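Local coordinates for protein oxidoreductase (Ralstonia eutropha, PDB 3HJ9) that binds flavin mononucleotide and probably acts as an oxidoreductase of the nitroreductase family, at residues A[60-73]-A[167-180]. Residues are numbered along the deposited sequence; the frame is centred on the assembly and turned at random.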
loop_
_atom_site.group_PDB
_atom_site.type_symbol
_atom_site.label_atom_id
_atom_site.label_comp_id
_atom_site.label_asym_id
_atom_site.label_seq_id
_atom_site.Cartn_x
_atom_site.Cartn_y
_atom_site.Cartn_z
ATOM N N LEU A 60 -5.822 18.373 13.464
ATOM C CA LEU A 60 -5.232 18.794 12.193
ATOM C C LEU A 60 -6.073 19.993 11.707
ATOM O O LEU A 60 -7.307 19.990 11.877
ATOM C CB LEU A 60 -5.270 17.686 11.130
ATOM C CG LEU A 60 -4.261 16.535 11.179
ATOM C CD1 LEU A 60 -4.259 15.833 12.489
ATOM C CD2 LEU A 60 -4.534 15.559 10.063
ATOM N N PRO A 61 -5.425 21.021 11.117
ATOM C CA PRO A 61 -6.238 22.073 10.503
ATOM C C PRO A 61 -7.018 21.477 9.333
ATOM O O PRO A 61 -6.620 20.431 8.773
ATOM C CB PRO A 61 -5.214 23.115 10.023
ATOM C CG PRO A 61 -3.869 22.498 10.178
ATOM C CD PRO A 61 -3.982 21.299 11.048
ATOM N N LEU A 62 -8.108 22.135 8.967
ATOM C CA LEU A 62 -8.985 21.649 7.899
ATOM C C LEU A 62 -8.235 21.385 6.589
ATOM O O LEU A 62 -8.533 20.404 5.908
ATOM C CB LEU A 62 -10.158 22.615 7.676
ATOM C CG LEU A 62 -11.347 22.123 6.856
ATOM C CD1 LEU A 62 -12.047 20.943 7.531
ATOM C CD2 LEU A 62 -12.308 23.299 6.678
ATOM N N LYS A 63 -7.253 22.234 6.263
ATOM C CA LYS A 63 -6.412 22.054 5.060
ATOM C C LYS A 63 -5.684 20.710 5.076
ATOM O O LYS A 63 -5.624 20.035 4.053
ATOM C CB LYS A 63 -5.378 23.191 4.916
ATOM C CG LYS A 63 -4.522 23.182 3.595
ATOM C CD LYS A 63 -3.499 24.346 3.584
ATOM C CE LYS A 63 -2.583 24.375 2.342
ATOM N NZ LYS A 63 -1.793 23.126 2.140
ATOM N N GLN A 64 -5.131 20.340 6.232
ATOM C CA GLN A 64 -4.419 19.086 6.380
ATOM C C GLN A 64 -5.367 17.904 6.376
ATOM O O GLN A 64 -5.058 16.903 5.742
ATOM C CB GLN A 64 -3.517 19.044 7.604
ATOM C CG GLN A 64 -2.241 19.858 7.454
ATOM C CD GLN A 64 -1.252 19.620 8.591
ATOM O OE1 GLN A 64 -1.615 19.091 9.652
ATOM N NE2 GLN A 64 0.004 20.033 8.383
ATOM N N LEU A 65 -6.506 17.999 7.072
ATOM C CA LEU A 65 -7.494 16.901 7.012
ATOM C C LEU A 65 -7.895 16.628 5.553
ATOM O O LEU A 65 -7.951 15.479 5.113
ATOM C CB LEU A 65 -8.722 17.233 7.839
ATOM C CG LEU A 65 -9.845 16.200 7.958
ATOM C CD1 LEU A 65 -9.325 14.853 8.487
ATOM C CD2 LEU A 65 -10.965 16.807 8.847
ATOM N N SER A 66 -8.116 17.702 4.807
ATOM C CA SER A 66 -8.499 17.627 3.398
ATOM C C SER A 66 -7.467 16.930 2.536
ATOM O O SER A 66 -7.797 15.995 1.806
ATOM C CB SER A 66 -8.749 19.033 2.852
ATOM O OG SER A 66 -8.907 19.035 1.445
ATOM N N GLU A 67 -6.224 17.398 2.615
ATOM C CA GLU A 67 -5.134 16.829 1.824
ATOM C C GLU A 67 -4.827 15.353 2.163
ATOM O O GLU A 67 -4.580 14.566 1.271
ATOM C CB GLU A 67 -3.889 17.724 1.890
ATOM C CG GLU A 67 -4.102 19.076 1.212
ATOM C CD GLU A 67 -2.906 19.990 1.280
ATOM O OE1 GLU A 67 -2.013 19.764 2.128
ATOM O OE2 GLU A 67 -2.855 20.938 0.466
ATOM N N LEU A 68 -4.908 15.003 3.437
ATOM C CA LEU A 68 -4.721 13.625 3.937
ATOM C C LEU A 68 -5.756 12.682 3.326
ATOM O O LEU A 68 -5.405 11.595 2.776
ATOM C CB LEU A 68 -4.884 13.590 5.478
ATOM C CG LEU A 68 -4.937 12.235 6.192
ATOM C CD1 LEU A 68 -3.592 11.471 6.013
ATOM C CD2 LEU A 68 -5.332 12.422 7.679
ATOM N N LEU A 69 -7.023 13.089 3.446
ATOM C CA LEU A 69 -8.126 12.314 2.897
ATOM C C LEU A 69 -7.992 12.186 1.374
ATOM O O LEU A 69 -8.161 11.110 0.875
ATOM C CB LEU A 69 -9.501 12.865 3.316
ATOM C CG LEU A 69 -9.827 12.639 4.800
ATOM C CD1 LEU A 69 -11.030 13.446 5.181
ATOM C CD2 LEU A 69 -10.063 11.161 5.122
ATOM N N TRP A 70 -7.671 13.282 0.681
ATOM C CA TRP A 70 -7.453 13.247 -0.771
ATOM C C TRP A 70 -6.261 12.323 -1.148
ATOM O O TRP A 70 -6.354 11.558 -2.130
ATOM C CB TRP A 70 -7.267 14.648 -1.329
ATOM C CG TRP A 70 -7.091 14.630 -2.788
ATOM C CD1 TRP A 70 -8.063 14.584 -3.737
ATOM C CD2 TRP A 70 -5.851 14.624 -3.472
ATOM N NE1 TRP A 70 -7.501 14.535 -4.989
ATOM C CE2 TRP A 70 -6.137 14.555 -4.855
ATOM C CE3 TRP A 70 -4.515 14.661 -3.048
ATOM C CZ2 TRP A 70 -5.139 14.543 -5.827
ATOM C CZ3 TRP A 70 -3.506 14.654 -4.020
ATOM C CH2 TRP A 70 -3.829 14.608 -5.393
ATOM N N ALA A 71 -5.150 12.450 -0.410
ATOM C CA ALA A 71 -3.973 11.606 -0.603
ATOM C C ALA A 71 -4.408 10.137 -0.505
ATOM O O ALA A 71 -4.207 9.372 -1.467
ATOM C CB ALA A 71 -2.844 11.937 0.413
ATOM N N ALA A 72 -5.130 9.797 0.565
ATOM C CA ALA A 72 -5.570 8.394 0.790
ATOM C C ALA A 72 -6.612 7.861 -0.194
ATOM O O ALA A 72 -6.451 6.738 -0.727
ATOM C CB ALA A 72 -6.065 8.200 2.231
ATOM N N ALA A 73 -7.634 8.671 -0.505
ATOM C CA ALA A 73 -8.814 8.175 -1.251
ATOM C C ALA A 73 -9.390 9.069 -2.340
ATOM O O ALA A 73 -10.430 8.727 -2.889
ATOM C CB ALA A 73 -9.926 7.925 -0.213
HETATM N N MSE A 167 -3.528 2.793 -0.017
HETATM C CA MSE A 167 -4.185 4.021 0.425
HETATM C C MSE A 167 -3.580 4.506 1.730
HETATM O O MSE A 167 -3.322 5.716 1.907
HETATM C CB MSE A 167 -5.686 3.804 0.592
HETATM C CG MSE A 167 -6.332 3.450 -0.712
HETATM SE SE MSE A 167 -8.076 2.636 -0.435
HETATM C CE MSE A 167 -9.184 4.176 -0.583
ATOM N N ALA A 168 -3.325 3.558 2.624
ATOM C CA ALA A 168 -2.632 3.868 3.901
ATOM C C ALA A 168 -1.204 4.345 3.594
ATOM O O ALA A 168 -0.677 5.178 4.333
ATOM C CB ALA A 168 -2.591 2.643 4.820
ATOM N N GLU A 169 -0.579 3.846 2.502
ATOM C CA GLU A 169 0.783 4.296 2.155
ATOM C C GLU A 169 0.786 5.743 1.649
ATOM O O GLU A 169 1.678 6.519 1.996
ATOM C CB GLU A 169 1.467 3.352 1.158
ATOM C CG GLU A 169 2.925 3.656 0.895
ATOM C CD GLU A 169 3.836 3.542 2.119
ATOM O OE1 GLU A 169 3.363 3.160 3.218
ATOM O OE2 GLU A 169 5.056 3.833 1.966
ATOM N N ASN A 170 -0.201 6.101 0.819
ATOM C CA ASN A 170 -0.371 7.486 0.412
ATOM C C ASN A 170 -0.483 8.387 1.655
ATOM O O ASN A 170 0.100 9.465 1.680
ATOM C CB ASN A 170 -1.627 7.693 -0.447
ATOM C CG ASN A 170 -1.497 7.133 -1.848
ATOM O OD1 ASN A 170 -0.427 6.668 -2.247
ATOM N ND2 ASN A 170 -2.609 7.154 -2.602
ATOM N N ALA A 171 -1.240 7.939 2.655
ATOM C CA ALA A 171 -1.444 8.712 3.923
ATOM C C ALA A 171 -0.143 8.871 4.707
ATOM O O ALA A 171 0.139 9.959 5.258
ATOM C CB ALA A 171 -2.555 8.062 4.811
ATOM N N TYR A 172 0.615 7.776 4.823
ATOM C CA TYR A 172 1.966 7.814 5.436
ATOM C C TYR A 172 2.891 8.848 4.820
ATOM O O TYR A 172 3.518 9.636 5.532
ATOM C CB TYR A 172 2.674 6.466 5.322
ATOM C CG TYR A 172 2.594 5.522 6.485
ATOM C CD1 TYR A 172 3.231 5.814 7.691
ATOM C CD2 TYR A 172 1.980 4.265 6.350
ATOM C CE1 TYR A 172 3.215 4.863 8.778
ATOM C CE2 TYR A 172 1.983 3.332 7.409
ATOM C CZ TYR A 172 2.582 3.623 8.596
ATOM O OH TYR A 172 2.557 2.669 9.587
ATOM N N LEU A 173 2.968 8.810 3.490
ATOM C CA LEU A 173 3.796 9.717 2.699
ATOM C C LEU A 173 3.319 11.170 2.853
ATOM O O LEU A 173 4.155 12.080 3.051
ATOM C CB LEU A 173 3.875 9.275 1.212
ATOM C CG LEU A 173 4.617 7.940 0.969
ATOM C CD1 LEU A 173 4.446 7.429 -0.465
ATOM C CD2 LEU A 173 6.115 8.017 1.365
ATOM N N TYR A 174 1.995 11.379 2.835
ATOM C CA TYR A 174 1.444 12.719 3.103
ATOM C C TYR A 174 1.876 13.187 4.511
ATOM O O TYR A 174 2.380 14.309 4.666
ATOM C CB TYR A 174 -0.084 12.813 2.894
ATOM C CG TYR A 174 -0.536 14.172 3.255
ATOM C CD1 TYR A 174 -0.381 15.240 2.366
ATOM C CD2 TYR A 174 -0.993 14.442 4.548
ATOM C CE1 TYR A 174 -0.726 16.548 2.755
ATOM C CE2 TYR A 174 -1.333 15.746 4.943
ATOM C CZ TYR A 174 -1.214 16.780 4.046
ATOM O OH TYR A 174 -1.539 18.045 4.476
ATOM N N CYS A 175 1.744 12.313 5.503
ATOM C CA CYS A 175 2.125 12.668 6.876
ATOM C C CYS A 175 3.587 13.098 6.974
ATOM O O CYS A 175 3.896 14.127 7.618
ATOM C CB CYS A 175 1.785 11.549 7.856
ATOM S SG CYS A 175 -0.000 11.433 8.062
ATOM N N ALA A 176 4.451 12.368 6.266
ATOM C CA ALA A 176 5.883 12.676 6.191
ATOM C C ALA A 176 6.101 14.034 5.526
ATOM O O ALA A 176 6.911 14.815 6.013
ATOM C CB ALA A 176 6.666 11.571 5.449
ATOM N N SER A 177 5.388 14.312 4.423
ATOM C CA SER A 177 5.499 15.630 3.751
ATOM C C SER A 177 5.058 16.797 4.633
ATOM O O SER A 177 5.617 17.852 4.520
ATOM C CB SER A 177 4.661 15.715 2.467
ATOM O OG SER A 177 3.262 15.855 2.752
ATOM N N ALA A 178 4.031 16.594 5.461
ATOM C CA ALA A 178 3.408 17.641 6.310
ATOM C C ALA A 178 3.849 17.689 7.784
ATOM O O ALA A 178 3.256 18.445 8.581
ATOM C CB ALA A 178 1.884 17.484 6.254
ATOM N N GLY A 179 4.845 16.893 8.166
ATOM C CA GLY A 179 5.320 16.882 9.551
ATOM C C GLY A 179 4.381 16.233 10.559
ATOM O O GLY A 179 4.377 16.611 11.733
ATOM N N LEU A 180 3.606 15.247 10.114
ATOM C CA LEU A 180 2.659 14.542 10.960
ATOM C C LEU A 180 3.137 13.098 11.175
ATOM O O LEU A 180 3.876 12.542 10.362
ATOM C CB LEU A 180 1.274 14.511 10.299
ATOM C CG LEU A 180 0.480 15.806 10.116
ATOM C CD1 LEU A 180 -0.801 15.545 9.298
ATOM C CD2 LEU A 180 0.134 16.407 11.500
HETATM O O HOH W 1 2.014 20.085 11.157
#
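The phenol ring of Tyr174 lies with one face against the backbone of helix 62-73, where the carbonyl carbon of Glu67 stands over the ring centre and the N of Leu68 nearer the rim. Gln64 O and the methyl of Ala71 approach the same ring obliquely, and together Gln64, Glu67, Leu68 and Ala71 form the hole into which this knob fits. Because CG of Tyr174 is anti to the backbone N (chi1 177°), the ring reaches across the groove to Glu67. There Tyr174 OH donates to Glu67 OE1 over 2.9 Å, and OE1 takes the bond on its anti lone pair; the carboxylate stands nearly perpendicular to the ring (81°). Lys63 NZ grips the other oxygen, Glu67 OE2, from above the carboxylate plane, so the acid is tied at both oxygens and would probably stay ionised.

The backbones are nearest at Ala72 and Met167, whose CA atoms are 4.6 Å apart, and Ala72 CB faces Ala171 CB at 4.4 Å. The amide of Asn170 sends ND2 to Ala71 O (3.0 Å), tilted out of the carbonyl plane; Thr84 OG1 binds the same carbonyl oxygen. Leu68 CD1 rests 3.8 Å from Ala171 CB, while the selenomethionine Met167 bends its CE onto Ala73 CB. At the other end Leu180 CD1 meets Leu60 CD2 at 3.8 Å, and a water accepts a weak bond from Gln64 NE2 and donates to Ala178 O.

The axes of helix 62-73 and of the 167-177 part of helix 156-177 approach to 7.4 Å, their directions 144° apart. Leu68 and Cys175 also touch Ile211 of strand 203-212, and Met167 touches strand 94-100. A single knob, Tyr174, thus sits in a hole of helix 62-73, and the helix pair packs on the antiparallel sheet of the alpha+beta nitroreductase fold.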